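Local coordinates for protein tryptophanyl-tRNA synthetase (Cryptosporidium parvum Iowa II, PDB 3HV0) that probably attaches L-tryptophan to its cognate tRNA at the expense of ATP, as a class I aminoacyl-tRNA synthetase, at residues 289-297 and 309-317. Numbering follows the deposited sequence.
Sequences IMKYAFSGG and ANLDVDVSW
D314 OD1 accepts a hydrogen bond from G296 N at 3.0 Å, and the same oxygen is gripped by a water and by the hydroxyl of Y337 from helix 327-339. The amide arrives on the anti side of the carboxylate, only 15° from its plane. The other oxygen works on its own helix: D314 OD2 accepts from W317 N at 2.7 Å, making D314 the N-cap of helix 315-323. With CG anti to the backbone N (chi1 -170°), the carboxylate can bridge the loop that follows helix 282-292 and the first turn of helix 315-323. S295 OG lies 3.5 Å from D314 OD1, at best a weak bond; its stronger partner is S344 OG, and it also accepts from G297 N in an ST turn.

Backbone bonds flank this carboxylate. V315 N donates to F294 O at 2.9 Å, while N310 N reaches G296 O from above the carbonyl plane. The water links the two segments, donating to F294 O and D314 OD1 and accepting from S316 OG. Apolar contacts lie toward solvent: V315 CG2 rests against F294 CB at 3.5 Å, and V313 CG2 packs on G296 CA at 3.4 Å. The F294 ring turns an edge, at CD2, to the carbonyl oxygen V313 O. At the inner end I289 CG2 abuts S316 OG, near L351 and V352 of helix 344-367.

The contact thus illustrates how a helix cap can double as a loop anchor, here at the chain's periphery, within the class I (W and Y) synthetase family region and alongside helices 327-339 and 344-367. A carboxylate receiving this many donors, beside a helix N-terminus, would be expected to stay ionised, its negative charge offset by the helix dipole.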
# COMPACT_ATOMS: atom_id res chain seq x y z
N ILE A 289 -33.83 2.79 -22.66
CA ILE A 289 -34.65 1.57 -22.61
C ILE A 289 -35.07 1.17 -24.02
O ILE A 289 -34.95 0.01 -24.42
CB ILE A 289 -35.98 1.68 -21.79
CG1 ILE A 289 -35.84 2.55 -20.53
CG2 ILE A 289 -36.48 0.28 -21.39
CD1 ILE A 289 -34.80 2.04 -19.55
N MET A 290 -35.58 2.16 -24.75
CA MET A 290 -36.22 1.92 -26.04
C MET A 290 -35.22 1.37 -27.05
O MET A 290 -35.58 0.52 -27.86
CB MET A 290 -36.89 3.20 -26.56
CG MET A 290 -38.04 3.69 -25.67
SD MET A 290 -39.51 2.61 -25.65
CE MET A 290 -40.55 3.50 -24.47
N LYS A 291 -33.98 1.83 -26.97
CA LYS A 291 -32.94 1.48 -27.93
C LYS A 291 -32.05 0.32 -27.46
O LYS A 291 -31.78 -0.61 -28.23
CB LYS A 291 -32.07 2.70 -28.25
N TYR A 292 -31.62 0.36 -26.20
CA TYR A 292 -30.60 -0.58 -25.70
C TYR A 292 -31.14 -1.70 -24.79
O TYR A 292 -30.40 -2.62 -24.44
CB TYR A 292 -29.50 0.19 -24.93
CG TYR A 292 -28.70 1.19 -25.75
CD1 TYR A 292 -27.63 0.78 -26.53
CD2 TYR A 292 -29.00 2.56 -25.71
CE1 TYR A 292 -26.89 1.70 -27.28
CE2 TYR A 292 -28.27 3.48 -26.46
CZ TYR A 292 -27.21 3.04 -27.25
OH TYR A 292 -26.47 3.94 -27.99
N ALA A 293 -32.41 -1.60 -24.38
CA ALA A 293 -33.00 -2.59 -23.47
C ALA A 293 -33.51 -3.79 -24.24
O ALA A 293 -34.50 -3.69 -24.95
CB ALA A 293 -34.14 -1.97 -22.67
N PHE A 294 -32.83 -4.92 -24.10
CA PHE A 294 -33.19 -6.13 -24.83
C PHE A 294 -34.61 -6.62 -24.47
O PHE A 294 -34.90 -6.91 -23.31
CB PHE A 294 -32.17 -7.24 -24.57
CG PHE A 294 -32.31 -8.42 -25.50
CD1 PHE A 294 -31.63 -8.45 -26.71
CD2 PHE A 294 -33.10 -9.51 -25.15
CE1 PHE A 294 -31.75 -9.53 -27.57
CE2 PHE A 294 -33.23 -10.60 -26.01
CZ PHE A 294 -32.55 -10.61 -27.22
N SER A 295 -35.47 -6.70 -25.48
CA SER A 295 -36.85 -7.15 -25.30
C SER A 295 -36.94 -8.66 -25.41
O SER A 295 -36.15 -9.29 -26.11
CB SER A 295 -37.77 -6.49 -26.34
OG SER A 295 -39.14 -6.71 -26.04
N GLY A 296 -37.91 -9.24 -24.70
CA GLY A 296 -38.24 -10.66 -24.81
C GLY A 296 -39.48 -10.90 -25.66
O GLY A 296 -39.86 -12.06 -25.90
N GLY A 297 -40.13 -9.82 -26.10
CA GLY A 297 -41.32 -9.90 -26.94
C GLY A 297 -40.98 -10.24 -28.37
O GLY A 297 -39.82 -10.12 -28.77
N ALA A 309 -44.62 -13.25 -24.65
CA ALA A 309 -43.24 -12.79 -24.43
C ALA A 309 -42.45 -13.68 -23.45
O ALA A 309 -43.04 -14.37 -22.60
CB ALA A 309 -43.25 -11.34 -23.93
N ASN A 310 -41.13 -13.63 -23.56
CA ASN A 310 -40.20 -14.40 -22.71
C ASN A 310 -39.61 -13.52 -21.60
O ASN A 310 -38.70 -12.72 -21.84
CB ASN A 310 -39.08 -14.99 -23.58
CG ASN A 310 -38.12 -15.87 -22.80
OD1 ASN A 310 -37.83 -15.63 -21.64
ND2 ASN A 310 -37.62 -16.90 -23.46
N LEU A 311 -40.10 -13.73 -20.37
CA LEU A 311 -39.75 -12.89 -19.22
C LEU A 311 -38.33 -13.09 -18.72
O LEU A 311 -37.78 -12.22 -18.05
CB LEU A 311 -40.72 -13.13 -18.06
CG LEU A 311 -42.12 -12.54 -18.21
CD1 LEU A 311 -43.00 -13.41 -19.11
CD2 LEU A 311 -42.78 -12.38 -16.85
N ASP A 312 -37.73 -14.23 -19.03
CA ASP A 312 -36.36 -14.51 -18.57
C ASP A 312 -35.30 -13.71 -19.33
O ASP A 312 -34.23 -13.42 -18.79
CB ASP A 312 -36.08 -16.01 -18.65
CG ASP A 312 -36.81 -16.79 -17.57
OD1 ASP A 312 -37.97 -17.20 -17.80
OD2 ASP A 312 -36.23 -16.99 -16.49
N VAL A 313 -35.60 -13.35 -20.58
CA VAL A 313 -34.70 -12.56 -21.42
C VAL A 313 -35.04 -11.06 -21.47
O VAL A 313 -34.18 -10.25 -21.82
CB VAL A 313 -34.68 -13.09 -22.86
CG1 VAL A 313 -34.22 -14.53 -22.89
CG2 VAL A 313 -36.06 -12.94 -23.50
N ASP A 314 -36.28 -10.70 -21.14
CA ASP A 314 -36.72 -9.30 -21.19
C ASP A 314 -36.07 -8.44 -20.08
O ASP A 314 -36.34 -8.63 -18.89
CB ASP A 314 -38.24 -9.18 -21.13
CG ASP A 314 -38.72 -7.76 -21.44
OD1 ASP A 314 -38.98 -7.44 -22.62
OD2 ASP A 314 -38.83 -6.96 -20.49
N VAL A 315 -35.23 -7.51 -20.50
CA VAL A 315 -34.44 -6.68 -19.60
C VAL A 315 -35.33 -5.73 -18.82
O VAL A 315 -35.05 -5.40 -17.67
CB VAL A 315 -33.36 -5.87 -20.36
CG1 VAL A 315 -32.61 -4.91 -19.40
CG2 VAL A 315 -32.37 -6.82 -21.08
N SER A 316 -36.40 -5.26 -19.46
CA SER A 316 -37.33 -4.35 -18.80
C SER A 316 -38.10 -5.05 -17.67
O SER A 316 -38.28 -4.47 -16.61
CB SER A 316 -38.28 -3.71 -19.82
OG SER A 316 -37.58 -2.88 -20.74
N TRP A 317 -38.52 -6.29 -17.89
CA TRP A 317 -39.21 -7.04 -16.83
C TRP A 317 -38.33 -7.25 -15.60
O TRP A 317 -38.74 -7.02 -14.46
CB TRP A 317 -39.70 -8.39 -17.36
CG TRP A 317 -40.12 -9.34 -16.28
CD1 TRP A 317 -39.49 -10.49 -15.93
CD2 TRP A 317 -41.25 -9.20 -15.40
NE1 TRP A 317 -40.16 -11.10 -14.89
CE2 TRP A 317 -41.24 -10.32 -14.54
CE3 TRP A 317 -42.26 -8.25 -15.26
CZ2 TRP A 317 -42.21 -10.52 -13.55
CZ3 TRP A 317 -43.22 -8.45 -14.27
CH2 TRP A 317 -43.19 -9.57 -13.44
O HOH W 1 -37.35 -4.95 -22.93